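PDB 4FXT: uncharacterized protein from Bacteroides ovatus, which is of unknown function but belongs to the DUF3823 family, pairing a transthyretin-like N-terminal domain with an E-set-like C-terminal domain. Local coordinates for residues Arg101-Ala106 with Cys192-Ile197. Numbering follows the deposited sequence.
Sequences RNVSFA and CYSQSI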
loop_
_atom_site.group_PDB
_atom_site.type_symbol
_atom_site.label_atom_id
_atom_site.label_comp_id
_atom_site.label_asym_id
_atom_site.label_seq_id
_atom_site.Cartn_x
_atom_site.Cartn_y
_atom_site.Cartn_z
ATOM N N ARG A 101 2.919 10.056 -0.604
ATOM C CA ARG A 101 2.991 10.415 -2.057
ATOM C C ARG A 101 4.332 11.086 -2.462
ATOM O O ARG A 101 5.178 11.444 -1.628
ATOM C CB ARG A 101 1.857 11.365 -2.496
ATOM C CG ARG A 101 2.034 12.830 -2.057
ATOM C CD ARG A 101 0.843 13.638 -2.492
ATOM N NE ARG A 101 -0.362 13.280 -1.740
ATOM C CZ ARG A 101 -1.598 13.355 -2.221
ATOM N NH1 ARG A 101 -1.806 13.686 -3.498
ATOM N NH2 ARG A 101 -2.637 13.051 -1.447
ATOM N N ASN A 102 4.480 11.271 -3.785
ATOM C CA ASN A 102 5.579 11.962 -4.477
ATOM C C ASN A 102 6.925 11.434 -3.948
ATOM O O ASN A 102 7.790 12.182 -3.479
ATOM C CB ASN A 102 5.424 13.458 -4.283
ATOM C CG ASN A 102 4.009 13.993 -4.588
ATOM O OD1 ASN A 102 3.123 13.304 -5.130
ATOM N ND2 ASN A 102 3.718 15.211 -4.125
ATOM N N VAL A 103 7.079 10.112 -4.067
ATOM C CA VAL A 103 8.210 9.349 -3.560
ATOM C C VAL A 103 9.226 9.087 -4.677
ATOM O O VAL A 103 8.864 8.640 -5.749
ATOM C CB VAL A 103 7.697 8.029 -2.940
ATOM C CG1 VAL A 103 8.844 7.186 -2.424
ATOM C CG2 VAL A 103 6.710 8.323 -1.814
ATOM N N SER A 104 10.497 9.384 -4.404
ATOM C CA SER A 104 11.626 9.215 -5.307
ATOM C C SER A 104 12.841 8.743 -4.536
ATOM O O SER A 104 12.988 9.065 -3.360
ATOM C CB SER A 104 11.936 10.504 -6.055
ATOM O OG SER A 104 12.154 11.563 -5.144
ATOM N N PHE A 105 13.687 7.935 -5.191
ATOM C CA PHE A 105 14.896 7.384 -4.593
ATOM C C PHE A 105 16.089 7.557 -5.518
ATOM O O PHE A 105 15.930 7.565 -6.752
ATOM C CB PHE A 105 14.725 5.902 -4.264
ATOM C CG PHE A 105 13.562 5.560 -3.373
ATOM C CD1 PHE A 105 13.679 5.636 -1.992
ATOM C CD2 PHE A 105 12.359 5.129 -3.910
ATOM C CE1 PHE A 105 12.594 5.306 -1.161
ATOM C CE2 PHE A 105 11.275 4.807 -3.082
ATOM C CZ PHE A 105 11.402 4.889 -1.713
ATOM N N ALA A 106 17.292 7.691 -4.919
ATOM C CA ALA A 106 18.529 7.838 -5.661
ATOM C C ALA A 106 19.694 7.270 -4.895
ATOM O O ALA A 106 19.776 7.425 -3.688
ATOM C CB ALA A 106 18.780 9.303 -5.964
ATOM N N CYS A 192 1.036 1.854 5.752
ATOM C CA CYS A 192 0.623 2.301 4.449
ATOM C C CYS A 192 1.878 2.679 3.703
ATOM O O CYS A 192 2.722 3.389 4.254
ATOM C CB CYS A 192 -0.391 3.433 4.502
ATOM S SG CYS A 192 -0.853 4.054 2.857
ATOM N N TYR A 193 2.040 2.173 2.485
ATOM C CA TYR A 193 3.279 2.356 1.759
ATOM C C TYR A 193 3.153 3.105 0.458
ATOM O O TYR A 193 2.090 3.227 -0.161
ATOM C CB TYR A 193 3.865 0.971 1.405
ATOM C CG TYR A 193 4.148 0.037 2.563
ATOM C CD1 TYR A 193 3.155 -0.808 3.063
ATOM C CD2 TYR A 193 5.429 -0.075 3.097
ATOM C CE1 TYR A 193 3.417 -1.688 4.108
ATOM C CE2 TYR A 193 5.704 -0.955 4.140
ATOM C CZ TYR A 193 4.701 -1.771 4.629
ATOM O OH TYR A 193 5.009 -2.647 5.640
ATOM N N SER A 194 4.324 3.549 0.011
ATOM C CA SER A 194 4.599 4.121 -1.290
ATOM C C SER A 194 4.664 2.997 -2.268
ATOM O O SER A 194 4.612 1.828 -1.861
ATOM C CB SER A 194 5.903 4.903 -1.235
ATOM O OG SER A 194 6.961 3.979 -1.032
ATOM N N GLN A 195 4.911 3.300 -3.536
ATOM C CA GLN A 195 5.093 2.219 -4.473
ATOM C C GLN A 195 6.495 1.621 -4.272
ATOM O O GLN A 195 7.385 2.331 -3.783
ATOM C CB GLN A 195 4.857 2.703 -5.912
ATOM C CG GLN A 195 3.355 2.876 -6.237
ATOM C CD GLN A 195 2.503 1.587 -6.143
ATOM O OE1 GLN A 195 2.873 0.514 -6.677
ATOM N NE2 GLN A 195 1.316 1.684 -5.508
ATOM N N SER A 196 6.657 0.286 -4.542
ATOM C CA SER A 196 7.973 -0.358 -4.484
ATOM C C SER A 196 8.705 0.020 -5.761
ATOM O O SER A 196 8.235 -0.333 -6.828
ATOM C CB SER A 196 7.851 -1.851 -4.293
ATOM O OG SER A 196 9.135 -2.451 -4.246
ATOM N N ILE A 197 9.746 0.861 -5.639
ATOM C CA ILE A 197 10.476 1.461 -6.747
ATOM C C ILE A 197 11.861 0.851 -6.893
ATOM O O ILE A 197 12.646 0.819 -5.938
ATOM C CB ILE A 197 10.578 3.002 -6.505
ATOM C CG1 ILE A 197 9.153 3.610 -6.406
ATOM C CG2 ILE A 197 11.435 3.685 -7.597
ATOM C CD1 ILE A 197 9.116 5.029 -6.076
#
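Ser194 OG accepts a hydrogen bond from the backbone N of Val181 on strand 176-185. The hydroxyl is thus tied to its own sheet, while the CB of the same serine faces Val103. The two segments lie on edge strands of opposing sheets in a β-sandwich, consistent with the immunoglobulin-like fold of E-set domains; their touching parts run 33° apart, and they meet through van der Waals contacts, mainly between carbon atoms. Val103 straddles the serine: CG2 stands 3.6 Å from Ser194 CB and CG1 3.9 Å from that same carbon. With CG anti to its carbonyl carbon (chi1 -56°), the Phe105 ring reaches across to Ile197, whose CD1 sits at the ring edge, near the ring plane, 3.7 Å from CE2. Ile197 CB also lies 3.8 Å from Phe105 CD2. Ala179 and Val181 of the second sheet, with Ile112 and Ala114 of the neighbouring strand 111-120, also touch the ring, which therefore bridges both layers. An alanine at Phe105 would remove this bridge and is likely to open a gap beside Ile197 and Val181. Ile197 also reaches the backbone of strand 98-108, its CD1 lying 3.6 Å from the carbonyl O of Val103.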